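Long-range contact in probable AP endonuclease (African swine fever virus, PDB 6KI3), which probably cleaves the DNA backbone on the 5' side of abasic sites and clears mismatched or blocked 3' ends, using zinc ions: residues L259-V263 against L296-L300. Sequence-based numbering, arbitrary orientation.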
loop_
_atom_site.group_PDB
_atom_site.type_symbol
_atom_site.label_atom_id
_atom_site.label_comp_id
_atom_site.label_asym_id
_atom_site.label_seq_id
_atom_site.Cartn_x
_atom_site.Cartn_y
_atom_site.Cartn_z
ATOM N N LEU A 259 14.523 6.573 -4.511
ATOM C CA LEU A 259 13.219 6.299 -5.105
ATOM C C LEU A 259 13.351 5.768 -6.526
ATOM O O LEU A 259 12.632 4.840 -6.915
ATOM C CB LEU A 259 12.355 7.559 -5.095
ATOM C CG LEU A 259 11.072 7.407 -5.840
ATOM C CD1 LEU A 259 10.009 6.907 -4.955
ATOM C CD2 LEU A 259 10.645 8.691 -6.514
ATOM N N TYR A 260 14.256 6.348 -7.320
ATOM C CA TYR A 260 14.428 5.878 -8.692
ATOM C C TYR A 260 14.848 4.416 -8.733
ATOM O O TYR A 260 14.490 3.694 -9.671
ATOM C CB TYR A 260 15.450 6.743 -9.430
ATOM C CG TYR A 260 15.745 6.249 -10.827
ATOM C CD1 TYR A 260 14.755 6.234 -11.800
ATOM C CD2 TYR A 260 17.009 5.792 -11.172
ATOM C CE1 TYR A 260 15.015 5.783 -13.079
ATOM C CE2 TYR A 260 17.280 5.338 -12.450
ATOM C CZ TYR A 260 16.280 5.335 -13.400
ATOM O OH TYR A 260 16.542 4.885 -14.673
ATOM N N CYS A 261 15.598 3.960 -7.729
ATOM C CA CYS A 261 15.914 2.539 -7.642
ATOM C C CYS A 261 14.667 1.723 -7.317
ATOM O O CYS A 261 14.514 0.596 -7.803
ATOM C CB CYS A 261 17.003 2.304 -6.596
ATOM S SG CYS A 261 17.579 0.594 -6.499
ATOM N N PHE A 262 13.768 2.275 -6.498
ATOM C CA PHE A 262 12.493 1.610 -6.250
ATOM C C PHE A 262 11.639 1.575 -7.511
ATOM O O PHE A 262 10.930 0.594 -7.759
ATOM C CB PHE A 262 11.741 2.307 -5.114
ATOM C CG PHE A 262 12.185 1.889 -3.738
ATOM C CD1 PHE A 262 11.654 0.760 -3.138
ATOM C CD2 PHE A 262 13.125 2.631 -3.041
ATOM C CE1 PHE A 262 12.057 0.373 -1.872
ATOM C CE2 PHE A 262 13.532 2.250 -1.775
ATOM C CZ PHE A 262 12.997 1.120 -1.190
ATOM N N VAL A 263 11.695 2.636 -8.319
ATOM C CA VAL A 263 10.914 2.674 -9.551
ATOM C C VAL A 263 11.413 1.620 -10.533
ATOM O O VAL A 263 10.621 0.995 -11.249
ATOM C CB VAL A 263 10.954 4.088 -10.161
ATOM C CG1 VAL A 263 10.259 4.113 -11.514
ATOM C CG2 VAL A 263 10.310 5.087 -9.212
ATOM N N LEU A 296 7.421 10.958 -11.822
ATOM C CA LEU A 296 7.395 9.520 -12.066
ATOM C C LEU A 296 7.437 9.218 -13.558
ATOM O O LEU A 296 8.148 8.307 -13.994
ATOM C CB LEU A 296 6.154 8.899 -11.426
ATOM C CG LEU A 296 6.278 8.461 -9.967
ATOM C CD1 LEU A 296 4.917 8.089 -9.405
ATOM C CD2 LEU A 296 7.246 7.295 -9.845
ATOM N N LYS A 297 6.686 9.981 -14.358
ATOM C CA LYS A 297 6.702 9.780 -15.803
ATOM C C LYS A 297 8.084 10.039 -16.389
ATOM O O LYS A 297 8.462 9.416 -17.388
ATOM C CB LYS A 297 5.657 10.679 -16.467
ATOM C CG LYS A 297 5.466 10.429 -17.955
ATOM C CD LYS A 297 4.289 11.223 -18.498
ATOM C CE LYS A 297 4.422 12.703 -18.173
ATOM N NZ LYS A 297 3.279 13.495 -18.707
ATOM N N SER A 298 8.851 10.947 -15.780
ATOM C CA SER A 298 10.222 11.178 -16.225
ATOM C C SER A 298 11.082 9.942 -16.000
ATOM O O SER A 298 11.844 9.529 -16.882
ATOM C CB SER A 298 10.813 12.382 -15.490
ATOM O OG SER A 298 9.875 13.440 -15.402
ATOM N N LEU A 299 10.967 9.333 -14.817
ATOM C CA LEU A 299 11.757 8.153 -14.490
ATOM C C LEU A 299 11.294 6.916 -15.245
ATOM O O LEU A 299 12.028 5.921 -15.290
ATOM C CB LEU A 299 11.698 7.896 -12.983
ATOM C CG LEU A 299 12.063 9.091 -12.101
ATOM C CD1 LEU A 299 11.722 8.821 -10.642
ATOM C CD2 LEU A 299 13.533 9.430 -12.256
ATOM N N LEU A 300 10.100 6.953 -15.835
ATOM C CA LEU A 300 9.547 5.797 -16.528
ATOM C C LEU A 300 9.763 5.914 -18.031
ATOM O O LEU A 300 10.548 5.157 -18.614
ATOM C CB LEU A 300 8.058 5.656 -16.220
ATOM C CG LEU A 300 7.684 5.268 -14.786
ATOM C CD1 LEU A 300 6.234 5.656 -14.488
ATOM C CD2 LEU A 300 7.904 3.776 -14.563
#
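L296 opens the contact one turn before the end of its helix: its CD2 methyl swings over to V263, ending 3.8 Å from V263 CG2, the two side chains running slantwise past each other. The next residue turned toward the other helix is L299, which gives up more surface here than any other residue. Its side chain stands between the two helices with the methyls divided. CD1 turns to the buried side, 4.2 Å from V263 CG2 and 4.3 Å from L259 CD2, while CD2 goes to the tyrosine, 3.5 Å from Y260 CD1. That methyl meets the ring at a slant, and L299 CB lies almost as close to the same ring carbon. Y260 holds its ring here because CG lies anti to the backbone nitrogen (chi1 176°), which carries one side of the ring along the neighbouring helix to L299; further out, L299 O lies in the ring plane at its edge, 3.7 Å from Y260 CE1. L300 finishes the row, its CD2 meeting V263 CG1 at 3.9 Å with the side chains nearly at right angles. V263 thus splits its branches, CG2 to L296 and L299, CG1 to L300. Everything that touches is apolar or aromatic carbon, apart from that carbonyl at the ring edge.

The contact joins helix 258-269 to the C-terminal end of helix 282-300 on the outside of the TIM barrel, and the axes of the two short segments pass 10.5 Å apart with a crossing angle of -60°. Strand 272-275 comes between these helices in sequence and pairs in parallel with strand 6-10, whose F7 is touched by the side chains of L296 and L300. Helix 258-269 also packs on helix 198-209, with F262 against A201 and L205 and Y260 against Y198.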